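Double-stranded RNA-binding protein 1 (Arabidopsis thaliana, PDB 3ADG) binds double-stranded RNA and assists DICER-LIKE 1 in the accurate processing of primary and precursor microRNAs in the nucleus. Local coordinates at residues R8-Y12 against A67-L71; K33-Q37 against S49-N55. All blocks are in the same frame, centred on the assembly; numbering follows the deposited sequence.

Contact 1 (R8-Y12 against A67-L71); sequences RLQEY and ALREL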
loop_
_atom_site.group_PDB
_atom_site.type_symbol
_atom_site.label_atom_id
_atom_site.label_comp_id
_atom_site.label_asym_id
_atom_site.label_seq_id
_atom_site.Cartn_x
_atom_site.Cartn_y
_atom_site.Cartn_z
ATOM N N ARG A 8 8.220 -0.923 6.848
ATOM C CA ARG A 8 7.832 -1.799 7.981
ATOM C C ARG A 8 7.162 -3.069 7.449
ATOM O O ARG A 8 7.328 -4.169 7.996
ATOM C CB ARG A 8 6.878 -1.081 8.940
ATOM C CG ARG A 8 7.554 -0.049 9.793
ATOM C CD ARG A 8 6.535 0.496 10.772
ATOM N NE ARG A 8 7.071 1.621 11.519
ATOM C CZ ARG A 8 6.292 2.570 12.027
ATOM N NH1 ARG A 8 4.964 2.462 11.881
ATOM N NH2 ARG A 8 6.827 3.592 12.684
ATOM N N LEU A 9 6.422 -2.922 6.356
ATOM C CA LEU A 9 5.732 -4.069 5.776
ATOM C C LEU A 9 6.759 -4.970 5.090
ATOM O O LEU A 9 6.675 -6.193 5.178
ATOM C CB LEU A 9 4.661 -3.626 4.780
ATOM C CG LEU A 9 3.712 -4.715 4.298
ATOM C CD1 LEU A 9 2.890 -5.215 5.463
ATOM C CD2 LEU A 9 2.817 -4.132 3.191
ATOM N N GLN A 10 7.732 -4.368 4.404
ATOM C CA GLN A 10 8.808 -5.156 3.788
ATOM C C GLN A 10 9.576 -5.980 4.836
ATOM O O GLN A 10 9.908 -7.148 4.627
ATOM C CB GLN A 10 9.761 -4.237 3.006
ATOM C CG GLN A 10 10.949 -4.984 2.459
ATOM C CD GLN A 10 10.508 -6.183 1.661
ATOM O OE1 GLN A 10 10.717 -7.323 2.063
ATOM N NE2 GLN A 10 9.863 -5.931 0.535
ATOM N N GLU A 11 9.833 -5.381 5.986
ATOM C CA GLU A 11 10.557 -6.081 7.036
ATOM C C GLU A 11 9.726 -7.282 7.528
ATOM O O GLU A 11 10.274 -8.374 7.779
ATOM C CB GLU A 11 10.834 -5.133 8.185
ATOM C CG GLU A 11 11.918 -4.129 7.870
ATOM C CD GLU A 11 12.158 -3.176 9.022
ATOM O OE1 GLU A 11 11.799 -3.529 10.176
ATOM O OE2 GLU A 11 12.703 -2.074 8.759
ATOM N N TYR A 12 8.424 -7.044 7.693
ATOM C CA TYR A 12 7.466 -8.096 8.038
ATOM C C TYR A 12 7.510 -9.255 7.030
ATOM O O TYR A 12 7.627 -10.441 7.422
ATOM C CB TYR A 12 6.045 -7.530 8.133
ATOM C CG TYR A 12 5.026 -8.613 8.488
ATOM C CD1 TYR A 12 4.610 -8.802 9.810
ATOM C CD2 TYR A 12 4.492 -9.452 7.492
ATOM C CE1 TYR A 12 3.670 -9.811 10.148
ATOM C CE2 TYR A 12 3.556 -10.457 7.807
ATOM C CZ TYR A 12 3.157 -10.633 9.155
ATOM O OH TYR A 12 2.239 -11.628 9.482
ATOM N N ALA A 67 -2.445 -2.728 5.709
ATOM C CA ALA A 67 -1.872 -4.091 5.823
ATOM C C ALA A 67 -1.326 -4.356 7.235
ATOM O O ALA A 67 -1.717 -5.341 7.899
ATOM C CB ALA A 67 -0.751 -4.290 4.754
ATOM N N LEU A 68 -0.469 -3.453 7.709
ATOM C CA LEU A 68 0.162 -3.591 9.027
ATOM C C LEU A 68 -0.897 -3.687 10.146
ATOM O O LEU A 68 -0.814 -4.545 11.026
ATOM C CB LEU A 68 1.189 -2.471 9.289
ATOM C CG LEU A 68 2.457 -2.410 8.439
ATOM C CD1 LEU A 68 3.124 -1.023 8.517
ATOM C CD2 LEU A 68 3.448 -3.582 8.825
ATOM N N ARG A 69 -1.898 -2.800 10.097
ATOM C CA ARG A 69 -2.958 -2.794 11.104
ATOM C C ARG A 69 -3.703 -4.146 11.129
ATOM O O ARG A 69 -3.967 -4.682 12.202
ATOM C CB ARG A 69 -3.952 -1.670 10.830
ATOM C CG ARG A 69 -3.387 -0.296 11.187
ATOM C CD ARG A 69 -4.433 0.800 11.016
ATOM N NE ARG A 69 -3.867 2.121 11.284
ATOM C CZ ARG A 69 -3.691 2.650 12.491
ATOM N NH1 ARG A 69 -4.028 1.989 13.598
ATOM N NH2 ARG A 69 -3.165 3.853 12.589
ATOM N N GLU A 70 -3.987 -4.685 9.948
ATOM C CA GLU A 70 -4.770 -5.904 9.843
ATOM C C GLU A 70 -3.917 -7.104 10.289
ATOM O O GLU A 70 -4.390 -7.952 11.025
ATOM C CB GLU A 70 -5.291 -6.069 8.425
ATOM C CG GLU A 70 -6.345 -7.172 8.250
ATOM C CD GLU A 70 -7.612 -6.953 9.099
ATOM O OE1 GLU A 70 -8.046 -5.797 9.275
ATOM O OE2 GLU A 70 -8.178 -7.960 9.584
ATOM N N LEU A 71 -2.647 -7.132 9.888
ATOM C CA LEU A 71 -1.755 -8.225 10.293
ATOM C C LEU A 71 -1.634 -8.348 11.832
ATOM O O LEU A 71 -1.357 -9.440 12.352
ATOM C CB LEU A 71 -0.387 -8.073 9.622
ATOM C CG LEU A 71 -0.337 -8.342 8.110
ATOM C CD1 LEU A 71 0.884 -7.638 7.455
ATOM C CD2 LEU A 71 -0.307 -9.875 7.848
#

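Contact 2 (K33-Q37 against S49-N55); sequences KSLFQ and SLPGFFN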
loop_
_atom_site.group_PDB
_atom_site.type_symbol
_atom_site.label_atom_id
_atom_site.label_comp_id
_atom_site.label_asym_id
_atom_site.label_seq_id
_atom_site.Cartn_x
_atom_site.Cartn_y
_atom_site.Cartn_z
ATOM N N LYS A 33 -5.197 16.689 -12.240
ATOM C CA LYS A 33 -5.712 16.625 -10.866
ATOM C C LYS A 33 -6.069 15.208 -10.568
ATOM O O LYS A 33 -7.204 14.916 -10.181
ATOM C CB LYS A 33 -6.960 17.491 -10.676
ATOM C CG LYS A 33 -6.809 18.922 -11.096
ATOM C CD LYS A 33 -5.969 19.679 -10.120
ATOM C CE LYS A 33 -5.420 20.959 -10.749
ATOM N NZ LYS A 33 -4.653 21.671 -9.687
ATOM N N SER A 34 -5.113 14.316 -10.793
ATOM C CA SER A 34 -5.385 12.899 -10.667
ATOM C C SER A 34 -5.485 12.518 -9.199
ATOM O O SER A 34 -4.924 13.192 -8.338
ATOM C CB SER A 34 -4.348 12.048 -11.399
ATOM O OG SER A 34 -4.465 12.240 -12.804
ATOM N N LEU A 35 -6.208 11.430 -8.955
ATOM C CA LEU A 35 -6.368 10.868 -7.604
ATOM C C LEU A 35 -5.876 9.427 -7.663
ATOM O O LEU A 35 -6.058 8.762 -8.684
ATOM C CB LEU A 35 -7.828 10.954 -7.162
ATOM C CG LEU A 35 -8.313 12.382 -6.881
ATOM C CD1 LEU A 35 -9.817 12.342 -6.501
ATOM C CD2 LEU A 35 -7.469 13.124 -5.809
ATOM N N PHE A 36 -5.253 8.979 -6.574
ATOM C CA PHE A 36 -4.544 7.718 -6.512
ATOM C C PHE A 36 -5.068 6.897 -5.351
ATOM O O PHE A 36 -5.347 7.422 -4.277
ATOM C CB PHE A 36 -3.029 7.971 -6.321
ATOM C CG PHE A 36 -2.360 8.641 -7.501
ATOM C CD1 PHE A 36 -2.419 10.025 -7.681
ATOM C CD2 PHE A 36 -1.655 7.884 -8.439
ATOM C CE1 PHE A 36 -1.779 10.646 -8.765
ATOM C CE2 PHE A 36 -1.026 8.499 -9.533
ATOM C CZ PHE A 36 -1.095 9.857 -9.708
ATOM N N GLN A 37 -5.119 5.592 -5.582
ATOM C CA GLN A 37 -5.524 4.591 -4.622
ATOM C C GLN A 37 -4.575 3.445 -4.888
ATOM O O GLN A 37 -4.156 3.239 -6.040
ATOM C CB GLN A 37 -6.967 4.162 -4.887
ATOM C CG GLN A 37 -7.610 3.393 -3.724
ATOM C CD GLN A 37 -7.505 1.855 -3.832
ATOM O OE1 GLN A 37 -7.356 1.285 -4.923
ATOM N NE2 GLN A 37 -7.622 1.183 -2.685
ATOM N N SER A 49 -5.627 0.821 0.211
ATOM C CA SER A 49 -5.488 2.184 0.745
ATOM C C SER A 49 -6.815 2.947 0.771
ATOM O O SER A 49 -7.831 2.592 0.108
ATOM C CB SER A 49 -4.505 2.976 -0.121
ATOM O OG SER A 49 -5.157 3.384 -1.324
ATOM N N LEU A 50 -6.781 4.059 1.511
ATOM C CA LEU A 50 -7.773 5.112 1.365
ATOM C C LEU A 50 -7.766 5.686 -0.074
ATOM O O LEU A 50 -6.749 5.591 -0.772
ATOM C CB LEU A 50 -7.486 6.220 2.370
ATOM C CG LEU A 50 -7.880 5.892 3.819
ATOM C CD1 LEU A 50 -7.659 7.119 4.683
ATOM C CD2 LEU A 50 -9.324 5.380 3.917
ATOM N N PRO A 51 -8.898 6.275 -0.525
ATOM C CA PRO A 51 -8.869 6.869 -1.868
ATOM C C PRO A 51 -8.326 8.290 -1.821
ATOM O O PRO A 51 -8.112 8.883 -0.715
ATOM C CB PRO A 51 -10.368 6.934 -2.230
ATOM C CG PRO A 51 -11.024 7.268 -0.915
ATOM C CD PRO A 51 -10.212 6.456 0.126
ATOM N N GLY A 52 -8.122 8.874 -2.996
ATOM C CA GLY A 52 -7.992 10.327 -3.085
ATOM C C GLY A 52 -6.622 10.911 -2.789
ATOM O O GLY A 52 -6.504 12.092 -2.481
ATOM N N PHE A 53 -5.586 10.085 -2.846
ATOM C CA PHE A 53 -4.232 10.618 -2.696
ATOM C C PHE A 53 -3.761 11.364 -3.958
ATOM O O PHE A 53 -4.294 11.142 -5.064
ATOM C CB PHE A 53 -3.258 9.505 -2.280
ATOM C CG PHE A 53 -3.505 9.014 -0.889
ATOM C CD1 PHE A 53 -4.191 7.826 -0.701
ATOM C CD2 PHE A 53 -3.175 9.808 0.230
ATOM C CE1 PHE A 53 -4.491 7.354 0.581
ATOM C CE2 PHE A 53 -3.451 9.346 1.514
ATOM C CZ PHE A 53 -4.107 8.099 1.682
ATOM N N PHE A 54 -2.778 12.240 -3.787
ATOM C CA PHE A 54 -2.296 13.079 -4.899
ATOM C C PHE A 54 -1.093 12.494 -5.645
ATOM O O PHE A 54 -0.664 13.033 -6.679
ATOM C CB PHE A 54 -1.977 14.506 -4.430
ATOM C CG PHE A 54 -3.139 15.224 -3.745
ATOM C CD1 PHE A 54 -2.894 16.148 -2.720
ATOM C CD2 PHE A 54 -4.458 14.987 -4.129
ATOM C CE1 PHE A 54 -3.956 16.844 -2.083
ATOM C CE2 PHE A 54 -5.518 15.653 -3.508
ATOM C CZ PHE A 54 -5.276 16.595 -2.466
ATOM N N ASN A 55 -0.566 11.398 -5.111
ATOM C CA ASN A 55 0.534 10.696 -5.754
ATOM C C ASN A 55 0.589 9.214 -5.359
ATOM O O ASN A 55 -0.015 8.790 -4.355
ATOM C CB ASN A 55 1.849 11.437 -5.483
ATOM C CG ASN A 55 2.150 11.534 -4.000
ATOM O OD1 ASN A 55 2.568 10.541 -3.377
ATOM N ND2 ASN A 55 1.876 12.695 -3.413
#

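Contact 1 (R8-Y12 against A67-L71)
L9 and L68 bring the two helical segments closest, their CA atoms 6.5 Å apart; the local axes approach to 10.8 Å at 46°. No hydrogen bond crosses, so apolar side chains carry the contact. L9 holds its CG anti to the backbone N (chi1 -170°), which carries CD1 toward the second helix, where it meets three methyls: CB of A67, CD2 of L68 and, at 3.7 Å, CD1 of L71. The side chains of L9 and L71 cross at about a right angle. On the R8 side, L68 CD1 lies 3.8 Å from R8 CB, while the guanidinium of R8 leads away. This is the first helix of the first of the protein's dsRNA-binding domains, the alpha-beta-beta-beta-alpha fold, meeting the end of the last; V40 and L42 of strand 35-42 lie against L9. Y12 offers a ring face to L71: CD1 stands 4.0 Å from the ring centroid and 15° off its normal, a CH-pi contact, while L71 CD2 lies 3.5 Å from Y12 OH. An alanine in place of Y12 would probably leave both methyls of L71 without their aromatic partner and open a gap beside them. The Y12 ring also meets that of Y16.

Contact 2 (K33-Q37 against S49-N55)
F36 and F53 are joined by two backbone hydrogen bonds, F36 N to F53 O at 2.8 Å and F53 N to F36 O at 3.0 Å, which define a single antiparallel hydrogen-bonded pair. The second donor lies in the carbonyl plane on a lone pair of F36 O; the first is tilted 25° from the plane of its acceptor. G52 and F53 together face F36 as a G1 beta bulge, and the positive phi of G52 suits the glycine of that motif. F53 O does further work, receiving a CA-H...O contact from L35 CA at 3.3 Å and lying in plane at the edge of the F36 ring. Over one face of that ring sits N55 CA, 3.9 Å from the centroid in a CH-pi contact. Nearby, L35 CD2 meets F54 CD2, at the edge of the F54 ring, at 3.9 Å. At the other end, the Q37 chain bends at chi2 (-94°), which swings its amide across toward S49, where NE2 donates to S49 O at 3.1 Å, nearly straight at 174° and within the amide plane. S49 OG, packed 3.4 Å from Q37 CG, donates to L50 O and also bonds S38 N of strand 35-42. Farther out, N55 OD1 takes the A58 amide as N-cap of helix 56-71, and L50 N bonds S62 OG of that helix. On the sheet side, F36 leans on I25 and K27 of strand 22-28. The loop 49-55 lies between strand 35-42, through the F36-F53 bridge and S49 with S38, and helix 56-71, where F53 rests on A58 and S62.

In the fold
Contacts 1 and 2 lie on opposite sides of the chain's centre, their own centres 21 Å apart and nearest atoms about 7 Å apart. In sequence, contact 2 falls between the segments of contact 1. Two elements connect them: strand 35-42, running from contact 2 to V40 and L42 beneath contact 1, and helix 56-71, from its N-cap N55 to its last residues. Contact 1 joins the two helices at one end of the domain, contact 2 the loop 49-55 to the sheet at the other. No RNA is present; as in other dsRBDs, it would probably meet helix 5-15, the loop between strands 22-28 and 35-42, and the N-terminal end of helix 56-71, where contact 2 lies.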